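Local coordinates for chemotaxis protein CheX (Vibrio vulnificus, PDB 6VPW) that belongs to the CheX family of chemotaxis phosphatases and so probably dephosphorylates the response regulator CheY in bacterial chemotaxis signalling, at residues A13-M16 with N17-T21; R33-D37 with E38-G42. One frame throughout, in Å; residues are numbered along the deposited sequence. Where two conformers were deposited one is given.

Interaction 1: A13-M16 with N17-T21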
loop_
_atom_site.group_PDB
_atom_site.type_symbol
_atom_site.label_atom_id
_atom_site.label_comp_id
_atom_site.label_asym_id
_atom_site.label_seq_id
_atom_site.Cartn_x
_atom_site.Cartn_y
_atom_site.Cartn_z
ATOM N N ALA A 13 -11.614 4.953 15.924
ATOM C CA ALA A 13 -12.526 4.128 16.751
ATOM C C ALA A 13 -12.556 2.685 16.229
ATOM O O ALA A 13 -12.548 1.732 17.044
ATOM C CB ALA A 13 -13.904 4.758 16.745
ATOM N N SER A 14 -12.529 2.529 14.902
ATOM C CA SER A 14 -12.603 1.179 14.287
ATOM C C SER A 14 -11.379 0.329 14.658
ATOM O O SER A 14 -11.583 -0.859 14.987
ATOM C CB SER A 14 -12.775 1.267 12.799
ATOM O OG SER A 14 -13.055 -0.008 12.262
ATOM N N LEU A 15 -10.162 0.884 14.587
ATOM C CA LEU A 15 -8.964 0.073 14.960
ATOM C C LEU A 15 -9.053 -0.297 16.446
ATOM O O LEU A 15 -8.768 -1.444 16.787
ATOM C CB LEU A 15 -7.658 0.825 14.686
ATOM C CG LEU A 15 -6.394 0.107 15.171
ATOM C CD1 LEU A 15 -6.215 -1.232 14.473
ATOM C CD2 LEU A 15 -5.160 0.961 14.969
ATOM N N MET A 16 -9.433 0.654 17.288
ATOM C CA MET A 16 -9.487 0.346 18.743
ATOM C C MET A 16 -10.554 -0.715 19.007
ATOM O O MET A 16 -10.269 -1.644 19.795
ATOM C CB MET A 16 -9.783 1.605 19.554
ATOM C CG MET A 16 -8.650 2.604 19.505
ATOM S SD MET A 16 -9.014 4.105 20.408
ATOM C CE MET A 16 -9.311 3.423 22.046
ATOM N N ASN A 17 -11.715 -0.605 18.364
ATOM C CA ASN A 17 -12.816 -1.579 18.610
ATOM C C ASN A 17 -12.474 -2.955 18.040
ATOM O O ASN A 17 -12.866 -3.959 18.671
ATOM C CB ASN A 17 -14.144 -1.048 18.075
ATOM C CG ASN A 17 -14.581 0.171 18.849
ATOM O OD1 ASN A 17 -14.133 0.363 19.975
ATOM N ND2 ASN A 17 -15.429 0.994 18.261
ATOM N N VAL A 18 -11.771 -3.008 16.905
ATOM C CA VAL A 18 -11.413 -4.320 16.297
ATOM C C VAL A 18 -10.445 -5.032 17.251
ATOM O O VAL A 18 -10.673 -6.236 17.554
ATOM C CB VAL A 18 -10.828 -4.163 14.873
ATOM C CG1 VAL A 18 -10.168 -5.438 14.391
ATOM C CG2 VAL A 18 -11.878 -3.718 13.867
ATOM N N LEU A 19 -9.442 -4.317 17.757
ATOM C CA LEU A 19 -8.444 -4.979 18.632
ATOM C C LEU A 19 -9.026 -5.287 20.012
ATOM O O LEU A 19 -8.654 -6.334 20.586
ATOM C CB LEU A 19 -7.204 -4.093 18.721
ATOM C CG LEU A 19 -6.453 -3.929 17.399
ATOM C CD1 LEU A 19 -5.209 -3.102 17.601
ATOM C CD2 LEU A 19 -6.107 -5.279 16.789
ATOM N N LYS A 20 -9.910 -4.435 20.521
ATOM C CA LYS A 20 -10.471 -4.701 21.866
ATOM C C LYS A 20 -11.404 -5.920 21.780
ATOM O O LYS A 20 -11.317 -6.792 22.670
ATOM C CB LYS A 20 -11.164 -3.442 22.393
ATOM C CG LYS A 20 -11.514 -3.464 23.871
ATOM C CD LYS A 20 -11.912 -2.092 24.402
ATOM C CE LYS A 20 -12.233 -2.106 25.883
ATOM N NZ LYS A 20 -12.698 -0.780 26.363
ATOM N N THR A 21 -12.229 -6.007 20.728
ATOM C CA THR A 21 -13.207 -7.124 20.617
ATOM C C THR A 21 -12.582 -8.409 20.061
ATOM O O THR A 21 -12.919 -9.495 20.581
ATOM C CB THR A 21 -14.405 -6.751 19.734
ATOM O OG1 THR A 21 -13.982 -6.472 18.395
ATOM C CG2 THR A 21 -15.179 -5.576 20.288
#

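Interaction 2: R33-D37 with E38-G42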
loop_
_atom_site.group_PDB
_atom_site.type_symbol
_atom_site.label_atom_id
_atom_site.label_comp_id
_atom_site.label_asym_id
_atom_site.label_seq_id
_atom_site.Cartn_x
_atom_site.Cartn_y
_atom_site.Cartn_z
ATOM N N ARG A 33 -2.954 14.092 14.351
ATOM C CA ARG A 33 -2.408 15.397 13.909
ATOM C C ARG A 33 -2.024 15.296 12.428
ATOM O O ARG A 33 -2.010 14.157 11.870
ATOM C CB ARG A 33 -1.231 15.786 14.814
ATOM C CG ARG A 33 -0.185 14.690 14.983
ATOM C CD ARG A 33 1.070 15.102 15.743
ATOM N NE ARG A 33 2.075 14.044 15.635
ATOM C CZ ARG A 33 2.232 13.028 16.486
ATOM N NH1 ARG A 33 1.464 12.918 17.558
ATOM N NH2 ARG A 33 3.168 12.122 16.261
ATOM N N ILE A 34 -1.805 16.451 11.798
ATOM C CA ILE A 34 -1.340 16.471 10.386
ATOM C C ILE A 34 0.103 15.991 10.421
ATOM O O ILE A 34 0.891 16.554 11.207
ATOM C CB ILE A 34 -1.477 17.868 9.748
ATOM C CG1 ILE A 34 -2.942 18.314 9.688
ATOM C CG2 ILE A 34 -0.818 17.886 8.371
ATOM C CD1 ILE A 34 -3.143 19.727 9.186
ATOM N N LYS A 35 0.408 14.948 9.646
ATOM C CA LYS A 35 1.790 14.423 9.611
ATOM C C LYS A 35 2.665 15.508 8.989
ATOM O O LYS A 35 2.179 16.213 8.084
ATOM C CB LYS A 35 1.854 13.110 8.831
ATOM C CG LYS A 35 3.223 12.446 8.782
ATOM C CD LYS A 35 3.174 11.094 8.117
ATOM C CE LYS A 35 4.522 10.422 7.968
ATOM N NZ LYS A 35 4.376 9.075 7.357
ATOM N N LYS A 36 3.875 15.666 9.511
ATOM C CA LYS A 36 4.809 16.671 8.952
ATOM C C LYS A 36 6.097 15.926 8.598
ATOM O O LYS A 36 6.024 15.048 7.713
ATOM C CB LYS A 36 4.980 17.835 9.932
ATOM C CG LYS A 36 3.693 18.576 10.256
ATOM C CD LYS A 36 3.897 19.804 11.118
ATOM C CE LYS A 36 2.599 20.376 11.647
ATOM N NZ LYS A 36 1.925 19.430 12.567
ATOM N N ASP A 37 7.202 16.250 9.274
ATOM C CA ASP A 37 8.533 15.628 9.039
ATOM C C ASP A 37 8.770 14.533 10.086
ATOM O O ASP A 37 9.865 13.952 10.089
ATOM C CB ASP A 37 9.636 16.688 9.133
ATOM C CG ASP A 37 9.265 18.017 8.498
ATOM O OD1 ASP A 37 8.212 18.076 7.832
ATOM O OD2 ASP A 37 10.016 18.993 8.702
ATOM N N GLU A 38 7.765 14.264 10.921
ATOM C CA GLU A 38 7.899 13.304 12.054
ATOM C C GLU A 38 8.255 11.889 11.585
ATOM O O GLU A 38 7.831 11.473 10.482
ATOM C CB GLU A 38 6.617 13.287 12.888
ATOM C CG GLU A 38 5.346 13.228 12.067
ATOM C CD GLU A 38 4.101 13.102 12.921
ATOM O OE1 GLU A 38 4.031 12.144 13.715
ATOM O OE2 GLU A 38 3.232 13.995 12.834
ATOM N N ILE A 39 9.011 11.183 12.430
ATOM C CA ILE A 39 9.425 9.779 12.152
ATOM C C ILE A 39 8.208 8.881 12.389
ATOM O O ILE A 39 7.577 9.015 13.459
ATOM C CB ILE A 39 10.618 9.368 13.038
ATOM C CG1 ILE A 39 11.779 10.363 12.928
ATOM C CG2 ILE A 39 11.053 7.943 12.717
ATOM C CD1 ILE A 39 12.918 10.095 13.890
ATOM N N ALA A 40 7.890 8.027 11.417
ATOM C CA ALA A 40 6.755 7.081 11.516
ATOM C C ALA A 40 7.208 5.723 10.960
ATOM O O ALA A 40 7.013 5.469 9.753
ATOM C CB ALA A 40 5.563 7.628 10.772
ATOM N N ARG A 41 7.774 4.873 11.824
ATOM C CA ARG A 41 8.301 3.562 11.372
ATOM C C ARG A 41 7.529 2.407 12.017
ATOM O O ARG A 41 6.985 2.585 13.122
ATOM C CB ARG A 41 9.794 3.498 11.700
ATOM C CG ARG A 41 10.626 4.517 10.935
ATOM C CD ARG A 41 12.054 4.595 11.428
ATOM N NE ARG A 41 12.794 3.376 11.144
ATOM C CZ ARG A 41 13.987 3.082 11.650
ATOM N NH1 ARG A 41 14.579 3.909 12.494
ATOM N NH2 ARG A 41 14.578 1.947 11.326
ATOM N N GLY A 42 7.541 1.249 11.362
ATOM C CA GLY A 42 6.901 0.036 11.893
ATOM C C GLY A 42 7.492 -1.203 11.252
ATOM O O GLY A 42 8.365 -1.051 10.377
#

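Interaction 1: A13-M16 with N17-T21
N17 is bonded through both its backbone N-H and its carbonyl O: N17 N donates to A13 O at 2.8 Å, and N17 O accepts from T21 OG1 and T21 N. This is the i to i+4 bonding of an alpha-helix, here the middle and later turns of helix 8-23, with a threonine hydroxyl added. T21 OG1 lies 2.8 Å from N17 O and T21 N 3.0 Å from it, arriving from opposite faces of the carbonyl plane. The torsion behind this is chi1 of T21 (62°), which tucks the hydroxyl between the backbone N and the carbonyl carbon, turned back along the helix. The same spacing joins V18 N to S14 O, L19 N to L15 O and K20 N to M16 O.

L15 and L19 lie one turn apart on the buried side, meeting methyl to methyl at an oblique angle, with L15 CD1 3.8 Å from L19 CD1. L15 sends CG anti to its backbone N (chi1 174°), and the end of its chain comes nearer to L19. L27 packs against both leucines; V98 and I94 of helix 85-107 meet L15 and L19 respectively, and F141 of strand 137-142 meets L15, which seats the helix against its neighbours. S14 OG, in the conformer described, hydrogen-bonds to V98 O. On the more exposed side the N17 amide folds back over the preceding turn, CG 3.1 Å from A13 O, without a side-chain hydrogen bond to it. V18, which packs on M97 and V98 of helix 85-107, also has its CG2 methyl 3.1 Å from S14 O.

Interaction 2: R33-D37 with E38-G42
E38 reaches back over the loop to R33 and meets the side edge of its guanidinium, made by NE and NH2, in a two-bond salt bridge. R33 NE donates to E38 OE2 at 3.0 Å and R33 NH2 to E38 OE1 at 2.7 Å, one nitrogen for each oxygen. Both oxygens are approached on their syn sides, and the guanidinium and carboxylate planes lie only 16° apart, although each donor stands clearly out of the carboxylate plane. The carboxylate gets there because E38 CG sits between the backbone N and the carbonyl carbon (chi1 45°) and the chain then runs straight on. The R33 chain is also extended from CG to NE, so the two side chains span the turn from its opposite limbs. These limbs belong to the surface loop that carries the chain from edge strand 28-34 of the six-stranded antiparallel sheet to strand 41-42, which pairs with strand 126-130 in a separate small sheet. Inside the loop the K35 chain crosses that of E38 at a slant, K35 CG 4.0 Å from E38 CG, and E38 OE2 comes within 3.6 Å of K35 CA. Extended to its end, K35 carries NZ along A40 CB (3.9 Å) to a salt bridge with E151 of strand 148-154. D37 comes just after K36 in the bend, its first side-chain bond directed away from 38-42.

The two contacts come one after the other along the chain: interaction 1 lies within helix 8-23, interaction 2 runs from the end of strand 28-34, the next element, through the loop that leads to strand 41-42. Their centres are about 22 Å apart and their nearest atoms about 12 Å, without touching. Interaction 1 is partly buried and rests on repeated backbone hydrogen bonds plus a leucine pair facing the interior; interaction 2 is a surface contact dominated by charge, with a two-bond salt bridge between side chains across an irregular loop. Both also lean on strand 137-142: L15 and M16 touch F141, while R33 touches P140 and K35, E38 and A40 touch I138.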